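Local coordinates for protein 2-hydroxyhepta-2,4-diene-1,7-dioate isomerase (Mycobacterium abscessus, PDB 3RR6) that is of unproven function but belongs to the fumarylacetoacetate hydrolase family and may be a metal-binding isomerase or acetylpyruvate hydrolase, at residues 65-69 with 220-224; 73-78 with 202-208; 105-111 with 168-173; 130-134 with 214-218. All coordinates share one frame; numbering follows the deposited sequence.

Interaction 1 of 4, residues 65-69 with 220-224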
loop_
_atom_site.group_PDB
_atom_site.type_symbol
_atom_site.label_atom_id
_atom_site.label_comp_id
_atom_site.label_asym_id
_atom_site.label_seq_id
_atom_site.Cartn_x
_atom_site.Cartn_y
_atom_site.Cartn_z
ATOM N N SER A 65 -12.374 0.324 -3.082
ATOM C CA SER A 65 -13.097 0.609 -4.328
ATOM C C SER A 65 -12.134 1.043 -5.431
ATOM O O SER A 65 -12.351 0.734 -6.599
ATOM C CB SER A 65 -14.218 1.633 -4.127
ATOM O OG SER A 65 -13.772 2.967 -4.235
ATOM N N LYS A 66 -11.063 1.741 -5.055
ATOM C CA LYS A 66 -10.032 2.158 -5.987
ATOM C C LYS A 66 -8.725 2.326 -5.239
ATOM O O LYS A 66 -8.727 2.476 -4.010
ATOM C CB LYS A 66 -10.409 3.457 -6.708
ATOM C CG LYS A 66 -10.643 4.666 -5.804
ATOM C CD LYS A 66 -11.042 5.891 -6.630
ATOM C CE LYS A 66 -11.577 7.059 -5.807
ATOM N NZ LYS A 66 -12.816 6.750 -5.034
ATOM N N VAL A 67 -7.634 2.265 -5.995
ATOM C CA VAL A 67 -6.291 2.546 -5.505
ATOM C C VAL A 67 -5.791 3.753 -6.295
ATOM O O VAL A 67 -5.728 3.721 -7.527
ATOM C CB VAL A 67 -5.317 1.360 -5.714
ATOM C CG1 VAL A 67 -3.913 1.725 -5.251
ATOM C CG2 VAL A 67 -5.839 0.101 -5.007
ATOM N N VAL A 68 -5.475 4.831 -5.589
ATOM C CA VAL A 68 -4.874 6.003 -6.204
ATOM C C VAL A 68 -3.411 5.972 -5.792
ATOM O O VAL A 68 -3.080 5.507 -4.703
ATOM C CB VAL A 68 -5.571 7.302 -5.730
ATOM C CG1 VAL A 68 -5.002 8.527 -6.449
ATOM C CG2 VAL A 68 -7.080 7.207 -5.951
ATOM N N ALA A 69 -2.526 6.403 -6.680
ATOM C CA ALA A 69 -1.096 6.350 -6.407
ATOM C C ALA A 69 -0.397 7.617 -6.865
ATOM O O ALA A 69 -0.784 8.237 -7.857
ATOM C CB ALA A 69 -0.464 5.132 -7.073
ATOM N N VAL A 220 -9.819 16.336 -6.218
ATOM C CA VAL A 220 -10.187 15.770 -7.527
ATOM C C VAL A 220 -11.411 14.876 -7.422
ATOM O O VAL A 220 -12.396 15.093 -8.120
ATOM C CB VAL A 220 -9.035 14.941 -8.123
ATOM C CG1 VAL A 220 -9.410 14.398 -9.501
ATOM C CG2 VAL A 220 -7.777 15.776 -8.247
ATOM N N MET A 221 -11.350 13.877 -6.542
ATOM C CA MET A 221 -12.340 12.797 -6.522
ATOM C C MET A 221 -12.792 12.485 -5.107
ATOM O O MET A 221 -12.001 12.545 -4.154
ATOM C CB MET A 221 -11.768 11.530 -7.169
ATOM C CG MET A 221 -10.505 10.999 -6.523
ATOM S SD MET A 221 -9.724 9.690 -7.501
ATOM C CE MET A 221 -9.007 10.655 -8.840
ATOM N N THR A 222 -14.065 12.132 -4.982
ATOM C CA THR A 222 -14.587 11.601 -3.732
ATOM C C THR A 222 -13.840 10.316 -3.362
ATOM O O THR A 222 -13.581 9.452 -4.209
ATOM C CB THR A 222 -16.089 11.324 -3.840
ATOM O OG1 THR A 222 -16.799 12.563 -3.949
ATOM C CG2 THR A 222 -16.602 10.566 -2.618
ATOM N N LEU A 223 -13.479 10.212 -2.082
ATOM C CA LEU A 223 -12.835 9.023 -1.538
ATOM C C LEU A 223 -13.843 8.297 -0.648
ATOM O O LEU A 223 -14.639 8.927 0.053
ATOM C CB LEU A 223 -11.596 9.401 -0.744
ATOM C CG LEU A 223 -10.454 10.002 -1.576
ATOM C CD1 LEU A 223 -9.376 10.595 -0.681
ATOM C CD2 LEU A 223 -9.872 8.943 -2.516
ATOM N N LEU A 224 -13.825 6.974 -0.711
ATOM C CA LEU A 224 -14.763 6.135 0.039
ATOM C C LEU A 224 -13.997 5.340 1.099
ATOM O O LEU A 224 -12.813 5.072 0.928
ATOM C CB LEU A 224 -15.476 5.190 -0.925
ATOM C CG LEU A 224 -16.261 5.898 -2.038
ATOM C CD1 LEU A 224 -16.787 4.903 -3.068
ATOM C CD2 LEU A 224 -17.386 6.755 -1.447
#

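Interaction 2 of 4, residues 73-78 with 202-208. With EDO (1,2-ethanediol), chain O; EDO (1,2-ethanediol), chain M.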
loop_
_atom_site.group_PDB
_atom_site.type_symbol
_atom_site.label_atom_id
_atom_site.label_comp_id
_atom_site.label_asym_id
_atom_site.label_seq_id
_atom_site.Cartn_x
_atom_site.Cartn_y
_atom_site.Cartn_z
ATOM N N ASN A 73 7.755 11.195 -5.588
ATOM C CA ASN A 73 7.374 11.844 -4.307
ATOM C C ASN A 73 8.345 11.744 -3.123
ATOM O O ASN A 73 7.959 12.031 -1.987
ATOM C CB ASN A 73 5.963 11.416 -3.836
ATOM C CG ASN A 73 5.343 12.407 -2.855
ATOM O OD1 ASN A 73 5.532 13.622 -2.992
ATOM N ND2 ASN A 73 4.592 11.894 -1.873
ATOM N N TYR A 74 9.592 11.359 -3.384
ATOM C CA TYR A 74 10.629 11.358 -2.353
ATOM C C TYR A 74 11.788 12.278 -2.703
ATOM O O TYR A 74 12.302 12.251 -3.832
ATOM C CB TYR A 74 11.189 9.948 -2.155
ATOM C CG TYR A 74 10.363 9.074 -1.249
ATOM C CD1 TYR A 74 9.213 8.451 -1.708
ATOM C CD2 TYR A 74 10.730 8.880 0.075
ATOM C CE1 TYR A 74 8.455 7.650 -0.872
ATOM C CE2 TYR A 74 9.985 8.085 0.922
ATOM C CZ TYR A 74 8.849 7.465 0.443
ATOM O OH TYR A 74 8.094 6.679 1.270
ATOM N N ALA A 75 12.227 13.051 -1.717
ATOM C CA ALA A 75 13.496 13.767 -1.809
ATOM C C ALA A 75 14.641 12.768 -1.683
ATOM O O ALA A 75 14.519 11.759 -0.994
ATOM C CB ALA A 75 13.594 14.808 -0.696
ATOM N N ALA A 76 15.759 13.075 -2.333
ATOM C CA ALA A 76 16.965 12.241 -2.245
ATOM C C ALA A 76 17.630 12.258 -0.864
ATOM O O ALA A 76 18.208 11.254 -0.438
ATOM C CB ALA A 76 17.963 12.672 -3.310
ATOM N N HIS A 77 17.548 13.390 -0.168
ATOM C CA HIS A 77 18.267 13.604 1.086
ATOM C C HIS A 77 17.541 14.671 1.897
ATOM O O HIS A 77 16.853 15.520 1.328
ATOM C CB HIS A 77 19.710 14.042 0.768
ATOM C CG HIS A 77 20.627 14.106 1.957
ATOM N ND1 HIS A 77 20.739 15.227 2.751
ATOM C CD2 HIS A 77 21.511 13.207 2.451
ATOM C CE1 HIS A 77 21.632 15.007 3.699
ATOM N NE2 HIS A 77 22.118 13.789 3.538
ATOM N N ALA A 78 17.698 14.625 3.218
ATOM C CA ALA A 78 17.041 15.568 4.124
ATOM C C ALA A 78 17.359 17.038 3.809
ATOM O O ALA A 78 16.551 17.920 4.094
ATOM C CB ALA A 78 17.403 15.245 5.577
ATOM N N ARG A 202 13.172 7.119 4.208
ATOM C CA ARG A 202 12.295 7.403 5.334
ATOM C C ARG A 202 11.154 8.289 4.842
ATOM O O ARG A 202 11.340 9.117 3.950
ATOM C CB ARG A 202 13.058 8.098 6.467
ATOM C CG ARG A 202 14.255 7.315 7.010
ATOM C CD ARG A 202 14.800 7.939 8.293
ATOM N NE ARG A 202 13.860 7.757 9.390
ATOM C CZ ARG A 202 13.722 6.640 10.101
ATOM N NH1 ARG A 202 14.495 5.581 9.870
ATOM N NH2 ARG A 202 12.803 6.585 11.059
ATOM N N THR A 203 9.979 8.116 5.431
ATOM C CA THR A 203 8.805 8.869 4.982
ATOM C C THR A 203 8.886 10.361 5.338
ATOM O O THR A 203 8.066 11.154 4.889
ATOM C CB THR A 203 7.495 8.269 5.542
ATOM O OG1 THR A 203 7.510 8.334 6.971
ATOM C CG2 THR A 203 7.306 6.812 5.094
ATOM N N SER A 204 9.874 10.747 6.141
ATOM C CA SER A 204 10.190 12.158 6.359
ATOM C C SER A 204 10.742 12.848 5.113
ATOM O O SER A 204 10.824 14.088 5.080
ATOM C CB SER A 204 11.168 12.313 7.530
ATOM O OG SER A 204 12.250 11.402 7.428
ATOM N N LEU A 205 11.111 12.062 4.094
ATOM C CA LEU A 205 11.518 12.606 2.804
ATOM C C LEU A 205 10.379 12.683 1.770
ATOM O O LEU A 205 10.626 12.992 0.607
ATOM C CB LEU A 205 12.724 11.812 2.256
ATOM C CG LEU A 205 13.954 11.855 3.177
ATOM C CD1 LEU A 205 15.112 11.082 2.561
ATOM C CD2 LEU A 205 14.370 13.291 3.482
ATOM N N LEU A 206 9.129 12.427 2.169
ATOM C CA LEU A 206 8.001 12.649 1.242
ATOM C C LEU A 206 7.927 14.126 0.852
ATOM O O LEU A 206 7.938 15.015 1.728
ATOM C CB LEU A 206 6.678 12.214 1.875
ATOM C CG LEU A 206 6.431 10.718 2.034
ATOM C CD1 LEU A 206 5.166 10.475 2.853
ATOM C CD2 LEU A 206 6.302 10.032 0.689
ATOM N N LEU A 207 7.871 14.399 -0.451
ATOM C CA LEU A 207 7.817 15.786 -0.936
ATOM C C LEU A 207 6.457 16.411 -0.610
ATOM O O LEU A 207 6.374 17.538 -0.099
ATOM C CB LEU A 207 8.096 15.841 -2.441
ATOM C CG LEU A 207 9.531 15.447 -2.825
ATOM C CD1 LEU A 207 9.653 15.266 -4.328
ATOM C CD2 LEU A 207 10.534 16.466 -2.317
ATOM N N HIS A 208 5.407 15.663 -0.929
ATOM C CA HIS A 208 4.048 15.943 -0.478
ATOM C C HIS A 208 3.740 14.927 0.610
ATOM O O HIS A 208 3.715 13.716 0.354
ATOM C CB HIS A 208 3.064 15.825 -1.638
ATOM C CG HIS A 208 3.409 16.694 -2.798
ATOM N ND1 HIS A 208 3.097 18.034 -2.838
ATOM C CD2 HIS A 208 4.076 16.424 -3.944
ATOM C CE1 HIS A 208 3.542 18.546 -3.971
ATOM N NE2 HIS A 208 4.137 17.593 -4.659
HETATM C C1 EDO O . 11.783 8.946 -5.656
HETATM O O1 EDO O . 10.462 9.494 -5.536
HETATM C C2 EDO O . 12.519 9.606 -6.804
HETATM O O2 EDO O . 11.995 9.156 -8.057
HETATM C C1 EDO M . 10.281 19.967 0.076
HETATM O O1 EDO M . 10.836 20.359 -1.186
HETATM C C2 EDO M . 8.960 19.252 -0.170
HETATM O O2 EDO M . 8.048 19.447 0.914
#

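Interaction 3 of 4, residues 105-111 with 168-173. With EDO (1,2-ethanediol), chain E.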
loop_
_atom_site.group_PDB
_atom_site.type_symbol
_atom_site.label_atom_id
_atom_site.label_comp_id
_atom_site.label_asym_id
_atom_site.label_seq_id
_atom_site.Cartn_x
_atom_site.Cartn_y
_atom_site.Cartn_z
ATOM N N PRO A 105 1.567 -14.918 -5.357
ATOM C CA PRO A 105 2.554 -14.505 -6.348
ATOM C C PRO A 105 2.140 -13.296 -7.182
ATOM O O PRO A 105 0.988 -13.167 -7.596
ATOM C CB PRO A 105 2.720 -15.747 -7.237
ATOM C CG PRO A 105 1.526 -16.563 -7.009
ATOM C CD PRO A 105 1.004 -16.246 -5.645
ATOM N N ILE A 106 3.100 -12.413 -7.403
ATOM C CA ILE A 106 3.027 -11.434 -8.471
ATOM C C ILE A 106 3.234 -12.202 -9.771
ATOM O O ILE A 106 4.276 -12.846 -9.962
ATOM C CB ILE A 106 4.101 -10.339 -8.294
ATOM C CG1 ILE A 106 3.873 -9.549 -7.005
ATOM C CG2 ILE A 106 4.111 -9.401 -9.504
ATOM C CD1 ILE A 106 5.108 -8.823 -6.547
ATOM N N GLN A 107 2.235 -12.167 -10.646
ATOM C CA GLN A 107 2.263 -12.917 -11.903
ATOM C C GLN A 107 2.713 -12.015 -13.038
ATOM O O GLN A 107 1.990 -11.088 -13.434
ATOM C CB GLN A 107 0.882 -13.497 -12.220
ATOM C CG GLN A 107 0.400 -14.559 -11.243
ATOM C CD GLN A 107 1.110 -15.892 -11.398
ATOM O OE1 GLN A 107 1.913 -16.092 -12.315
ATOM N NE2 GLN A 107 0.824 -16.811 -10.487
ATOM N N LEU A 108 3.906 -12.273 -13.569
ATOM C CA LEU A 108 4.429 -11.450 -14.645
ATOM C C LEU A 108 3.709 -11.786 -15.950
ATOM O O LEU A 108 3.718 -12.943 -16.375
ATOM C CB LEU A 108 5.939 -11.638 -14.790
ATOM C CG LEU A 108 6.777 -11.346 -13.542
ATOM C CD1 LEU A 108 8.260 -11.474 -13.888
ATOM C CD2 LEU A 108 6.464 -9.959 -12.966
ATOM N N PRO A 109 3.078 -10.783 -16.578
ATOM C CA PRO A 109 2.305 -10.996 -17.799
ATOM C C PRO A 109 3.163 -11.425 -18.974
ATOM O O PRO A 109 4.274 -10.937 -19.114
ATOM C CB PRO A 109 1.727 -9.599 -18.086
ATOM C CG PRO A 109 1.786 -8.894 -16.861
ATOM C CD PRO A 109 2.965 -9.385 -16.123
ATOM N N PRO A 110 2.646 -12.315 -19.838
ATOM C CA PRO A 110 3.436 -12.683 -21.010
ATOM C C PRO A 110 3.743 -11.507 -21.939
ATOM O O PRO A 110 4.724 -11.564 -22.679
ATOM C CB PRO A 110 2.571 -13.730 -21.732
ATOM C CG PRO A 110 1.286 -13.758 -21.065
ATOM C CD PRO A 110 1.348 -13.006 -19.780
ATOM N N SER A 111 2.927 -10.456 -21.887
ATOM C CA SER A 111 3.148 -9.276 -22.712
ATOM C C SER A 111 4.142 -8.273 -22.115
ATOM O O SER A 111 4.488 -7.296 -22.781
ATOM C CB SER A 111 1.824 -8.564 -22.986
ATOM O OG SER A 111 1.254 -8.044 -21.797
ATOM N N HIS A 168 -2.163 -4.474 -14.335
ATOM C CA HIS A 168 -2.265 -5.920 -14.488
ATOM C C HIS A 168 -2.718 -6.573 -13.182
ATOM O O HIS A 168 -2.380 -6.111 -12.091
ATOM C CB HIS A 168 -0.919 -6.511 -14.921
ATOM C CG HIS A 168 -0.452 -6.028 -16.257
ATOM N ND1 HIS A 168 -0.890 -6.571 -17.443
ATOM C CD2 HIS A 168 0.430 -5.053 -16.590
ATOM C CE1 HIS A 168 -0.310 -5.944 -18.450
ATOM N NE2 HIS A 168 0.496 -5.017 -17.961
ATOM N N ASP A 169 -3.517 -7.629 -13.279
ATOM C CA ASP A 169 -3.867 -8.399 -12.094
ATOM C C ASP A 169 -2.564 -8.758 -11.347
ATOM O O ASP A 169 -1.544 -9.074 -11.973
ATOM C CB ASP A 169 -4.622 -9.679 -12.461
ATOM C CG ASP A 169 -6.079 -9.456 -12.878
ATOM O OD1 ASP A 169 -6.570 -8.314 -12.986
ATOM O OD2 ASP A 169 -6.754 -10.493 -13.098
ATOM N N THR A 170 -2.632 -8.683 -10.019
ATOM C CA THR A 170 -1.522 -8.946 -9.078
ATOM C C THR A 170 -0.492 -7.830 -8.929
ATOM O O THR A 170 0.425 -7.963 -8.118
ATOM C CB THR A 170 -0.772 -10.303 -9.323
ATOM O OG1 THR A 170 0.197 -10.172 -10.380
ATOM C CG2 THR A 170 -1.736 -11.430 -9.614
ATOM N N PHE A 171 -0.642 -6.726 -9.654
ATOM C CA PHE A 171 0.347 -5.638 -9.569
ATOM C C PHE A 171 0.157 -4.660 -8.395
ATOM O O PHE A 171 0.841 -3.646 -8.339
ATOM C CB PHE A 171 0.445 -4.880 -10.903
ATOM C CG PHE A 171 1.332 -5.546 -11.935
ATOM C CD1 PHE A 171 1.590 -6.917 -11.928
ATOM C CD2 PHE A 171 1.912 -4.773 -12.927
ATOM C CE1 PHE A 171 2.413 -7.488 -12.889
ATOM C CE2 PHE A 171 2.732 -5.342 -13.884
ATOM C CZ PHE A 171 2.978 -6.694 -13.868
ATOM N N CYS A 172 -0.731 -4.976 -7.453
ATOM C CA CYS A 172 -0.831 -4.197 -6.205
ATOM C C CYS A 172 -0.838 -5.060 -4.942
ATOM O O CYS A 172 -1.848 -5.131 -4.232
ATOM C CB CYS A 172 -2.060 -3.280 -6.233
ATOM S SG CYS A 172 -1.918 -1.920 -5.025
ATOM N N PRO A 173 0.312 -5.682 -4.618
ATOM C CA PRO A 173 0.437 -6.236 -3.273
ATOM C C PRO A 173 0.093 -5.201 -2.208
ATOM O O PRO A 173 0.526 -4.044 -2.297
ATOM C CB PRO A 173 1.916 -6.630 -3.192
ATOM C CG PRO A 173 2.305 -6.896 -4.622
ATOM C CD PRO A 173 1.505 -5.945 -5.445
HETATM C C1 EDO E . -1.909 -6.599 -22.457
HETATM O O1 EDO E . -0.650 -6.081 -22.027
HETATM C C2 EDO E . -1.989 -6.525 -23.966
HETATM O O2 EDO E . -1.050 -7.450 -24.548
HETATM O O HOH W 1 -0.593 -10.467 -14.185
#

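Interaction 4 of 4, residues 130-134 with 214-218. With EDO (1,2-ethanediol), chain I.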
loop_
_atom_site.group_PDB
_atom_site.type_symbol
_atom_site.label_atom_id
_atom_site.label_comp_id
_atom_site.label_asym_id
_atom_site.label_seq_id
_atom_site.Cartn_x
_atom_site.Cartn_y
_atom_site.Cartn_z
ATOM N N LYS A 130 -14.411 14.452 0.617
ATOM C CA LYS A 130 -14.174 15.260 -0.575
ATOM C C LYS A 130 -13.687 16.633 -0.109
ATOM O O LYS A 130 -14.162 17.146 0.910
ATOM C CB LYS A 130 -15.466 15.404 -1.374
ATOM C CG LYS A 130 -15.354 16.190 -2.679
ATOM C CD LYS A 130 -14.651 15.397 -3.763
ATOM C CE LYS A 130 -14.330 16.270 -4.962
ATOM N NZ LYS A 130 -15.544 16.729 -5.666
ATOM N N ASP A 131 -12.752 17.230 -0.843
ATOM C CA ASP A 131 -12.250 18.577 -0.515
ATOM C C ASP A 131 -11.731 18.668 0.918
ATOM O O ASP A 131 -12.032 19.632 1.654
ATOM C CB ASP A 131 -13.339 19.638 -0.746
ATOM C CG ASP A 131 -13.781 19.726 -2.182
ATOM O OD1 ASP A 131 -12.938 19.555 -3.080
ATOM O OD2 ASP A 131 -14.984 19.995 -2.417
ATOM N N VAL A 132 -10.946 17.675 1.318
ATOM C CA VAL A 132 -10.386 17.623 2.667
ATOM C C VAL A 132 -9.145 18.504 2.732
ATOM O O VAL A 132 -8.213 18.304 1.962
ATOM C CB VAL A 132 -9.991 16.174 3.046
ATOM C CG1 VAL A 132 -9.443 16.104 4.474
ATOM C CG2 VAL A 132 -11.173 15.224 2.898
ATOM N N PRO A 133 -9.106 19.487 3.655
ATOM C CA PRO A 133 -7.847 20.206 3.856
ATOM C C PRO A 133 -6.806 19.309 4.527
ATOM O O PRO A 133 -7.167 18.402 5.279
ATOM C CB PRO A 133 -8.238 21.369 4.776
ATOM C CG PRO A 133 -9.479 20.926 5.447
ATOM C CD PRO A 133 -10.158 19.916 4.585
ATOM N N ALA A 134 -5.525 19.554 4.254
ATOM C CA ALA A 134 -4.454 18.704 4.776
ATOM C C ALA A 134 -4.562 18.502 6.284
ATOM O O ALA A 134 -4.362 17.400 6.783
ATOM C CB ALA A 134 -3.101 19.274 4.404
ATOM N N VAL A 214 -3.649 13.639 0.584
ATOM C CA VAL A 214 -5.111 13.531 0.759
ATOM C C VAL A 214 -5.798 14.806 0.274
ATOM O O VAL A 214 -6.840 14.748 -0.386
ATOM C CB VAL A 214 -5.471 13.197 2.208
ATOM C CG1 VAL A 214 -6.983 13.314 2.452
ATOM C CG2 VAL A 214 -4.982 11.794 2.553
ATOM N N GLU A 215 -5.217 15.968 0.566
ATOM C CA GLU A 215 -5.764 17.224 0.054
ATOM C C GLU A 215 -5.846 17.253 -1.478
ATOM O O GLU A 215 -6.882 17.615 -2.051
ATOM C CB GLU A 215 -4.965 18.429 0.570
ATOM C CG GLU A 215 -5.565 19.770 0.188
ATOM C CD GLU A 215 -4.805 20.944 0.751
ATOM O OE1 GLU A 215 -4.759 21.096 1.983
ATOM O OE2 GLU A 215 -4.256 21.731 -0.051
ATOM N N TRP A 216 -4.769 16.850 -2.140
ATOM C CA TRP A 216 -4.742 16.859 -3.602
ATOM C C TRP A 216 -5.745 15.868 -4.184
ATOM O O TRP A 216 -6.552 16.233 -5.053
ATOM C CB TRP A 216 -3.334 16.545 -4.109
ATOM C CG TRP A 216 -3.168 16.619 -5.591
ATOM C CD1 TRP A 216 -3.275 15.584 -6.483
ATOM C CD2 TRP A 216 -2.834 17.780 -6.366
ATOM N NE1 TRP A 216 -3.040 16.036 -7.760
ATOM C CE2 TRP A 216 -2.758 17.376 -7.717
ATOM C CE3 TRP A 216 -2.581 19.118 -6.048
ATOM C CZ2 TRP A 216 -2.449 18.264 -8.746
ATOM C CZ3 TRP A 216 -2.278 19.995 -7.072
ATOM C CH2 TRP A 216 -2.217 19.563 -8.407
ATOM N N VAL A 217 -5.688 14.625 -3.721
ATOM C CA VAL A 217 -6.530 13.569 -4.298
ATOM C C VAL A 217 -8.008 13.863 -4.027
ATOM O O VAL A 217 -8.836 13.742 -4.920
ATOM C CB VAL A 217 -6.142 12.191 -3.788
ATOM C CG1 VAL A 217 -7.141 11.125 -4.313
ATOM C CG2 VAL A 217 -4.720 11.851 -4.212
ATOM N N SER A 218 -8.340 14.263 -2.796
ATOM C CA SER A 218 -9.747 14.498 -2.459
ATOM C C SER A 218 -10.312 15.777 -3.070
ATOM O O SER A 218 -11.523 15.944 -3.096
ATOM C CB SER A 218 -9.962 14.486 -0.950
ATOM O OG SER A 218 -9.468 15.674 -0.355
HETATM C C1 EDO I . -15.483 15.653 3.703
HETATM O O1 EDO I . -16.292 15.722 2.518
HETATM C C2 EDO I . -14.225 16.508 3.616
HETATM O O2 EDO I . -14.481 17.924 3.466
HETATM O O HOH W 2 -8.912 19.026 -0.819
#

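Interaction 1 of 4, residues 65-69 with 220-224
The loop that leads from helix 210-220 to strand 228-230 passes over Lys66 and Val68, at strand 67-70 of the fumarylacetoacetate hydrolase-type domain. Lys66 makes the main contact. Its chain runs out nearly straight to CE and bends only at the last torsion (chi4 -61°), which turns the ammonium group onto the loop backbone. There Lys66 NZ donates to Thr222 O at 2.9 Å and lies in the plane of that carbonyl. The C=O...N angle is 153°, so the approach is moderately bent from the carbonyl direction. NZ also forms a salt bridge with Asp227, whose carboxylate accepts from Leu224 N and Ser65 OG as well. The lysine charge is thus held between a carbonyl and a carboxylate, and Asp227 links both segments.

The methylenes of Lys66 lie alongside Met221, with the two side chains running in opposite directions. Lys66 CE touches Met221 SD at 3.6 Å. The same sulfur reaches Val68, whose CG2 is 3.9 Å from Met221 SD. On the buried side, Leu223 CD2 approaches Lys66 CE at 4.2 Å and also packs on Val217. On the exposed side, Ser65 OG and Leu224 CD1 meet loosely at 3.8 Å.

Strand 67-70 pairs in parallel with strand 228-230. The arrangement is that of a helix-to-strand connection laid against the parallel neighbour of the strand it enters, within the beta-rich fold of this family.

Interaction 2 of 4, residues 73-78 with 202-208
The two backbones run in opposite directions and are joined by a single beta bridge at Tyr74 and Leu206, with Leu207 N donating to Asn73 O (2.8 Å) and Ala75 N to Leu205 O (2.8 Å). The Asn73 side chain extends the pairing. With CG anti to the backbone N (chi1 -159°), its amide meets the backbone of His208 twice. Asn73 OD1 accepts from His208 N at 2.9 Å, and Asn73 ND2 donates to His208 O at 3.0 Å, on a lone pair. These two bonds fix the amide rotation. ND2 also bonds to Thr231 O, and His208 NE2 to Glu87 O.

Leu206 CD2 lies over one face of the Tyr74 ring, 3.9 Å from its centroid, in a CH-pi contact. Arg202 O meets the ring at its edge. Leu205 fills the bend of the other segment: its CD2 is 3.6 Å from Ala78 CA. Leu207 CD2 packs on Ala75 CB at 3.8 Å. Two ethanediols, probably from the crystallisation liquor, also bind here, one accepting from Tyr74 N, the other donating to Leu207 O.

The contact ties the loop after strand 67-70 to the link between strand 196-202 and helix 210-220, and Tyr74 also packs on Ile189 of strand 188-193.

Interaction 3 of 4, residues 105-111 with 168-173
Thr170 meets the backbone of Gln107 through its hydroxyl, and this bond marks the firm part of the contact. Gln107 N donates to Thr170 OG1 at 2.9 Å, with an N-H...O angle of 162°. Thr170 OG1 in turn donates to Asp169 O at 2.6 Å, on a lone pair of that carbonyl. A chi1 of 82° tucks OG1 back over its own backbone, within reach of both partners. Thr170 is the third residue of a type II turn from His168 to Phe171, closed by Phe171 N bonding to His168 O.

Next to this bond the packing is apolar and tight. Pro109 CD comes against the Phe171 ring obliquely, 3.5 Å from Phe171 CZ. Gln107 O lies at the ring edge, and His168 CB sits over a ring face. Pro109 CG covers one face of the His168 ring in a CH-pi contact, 3.7 Å from its centroid. Ile106 CG1 and Pro173 CG touch at 3.9 Å, their side chains crossing at about a right angle.

The outer side is looser and wetter. One water donates to Gln107 O and to Asp169 O, joining two carbonyl oxygens, both acceptors, that could not bond each other. At the edge of the His168 ring, O1 of an ethanediol bonds to Ser111 OG at 2.7 Å. His168 NE2 bonds to His155.

Strand 106-107 pairs with strand 254-261 at the edge of its sheet. The turn leads into strand 172-179. Ile106, Phe171 and Pro173 all pack on Val150 of strand 141-152, so the contact sets edge strand 106-107 against strands 141-152 and 172-179.

Interaction 4 of 4, residues 130-134 with 214-218
Ser218 receives both Asp131 and Val132, one on its carbonyl and one on its hydroxyl. Asp131 N donates to Ser218 O at 2.9 Å. The bond is almost straight at hydrogen (174°), but the donor stands well above the carbonyl plane. Val132 N donates to Ser218 OG at 3.0 Å. About one helical turn back, Ala134 N bonds to Glu215 OE1 at 2.8 Å, using the lone pair that faces away from the other carboxylate oxygen. Glu215 is extended, with CG anti to the backbone N (chi1 -174°), and its chain runs along the loop to that amide. Val132 O meets Glu215 CA in a CA-H...O contact of 3.3 Å.

Apolar contact is slight: Val132 CB touches Val214 CG1 at 4.2 Å. Separately, Lys130 CD lies against Ser218 O, at 3.2 Å.

Further out, the helix sets the serine in place. Ser218 OG donates to Val214 O at 2.8 Å, and Ser218 N reaches the same carbonyl from the opposite face of its plane. The hydroxyl thus donates a hydrogen bond to the helix and accepts one from the loop. A water donates to Val132 O and to Glu215 O, bridging the two backbones. Val132 also packs on Asn140, and Val214 on Ala137.

A serine bonded back to the carbonyl four residues earlier is a common helical arrangement. Here it docks the loop between strands 115-125 and 141-152 onto helix 210-220.

Interactions 1 and 4 are neighbours, with centres about 11 Å apart. Lys130 CD packs 3.5 Å from Thr222 N, and Leu223 CD2 lies 3.9 Å from Val217 CG1. Both use helix 210-220 or the loop that follows it, and interaction 2 holds the link that precedes it. Interaction 2 is about 20 Å from interaction 4, centre to centre, without touching it. Interaction 3 lies across the chain's centre from interaction 4, their centres about 30 Å apart. It meets interaction 1 through Val67 CG1 and Cys172 SG at 4.2 Å. Ethanediols border interactions 2, 3 and 4; they probably come from the crystallisation liquor and by themselves do not locate an active site.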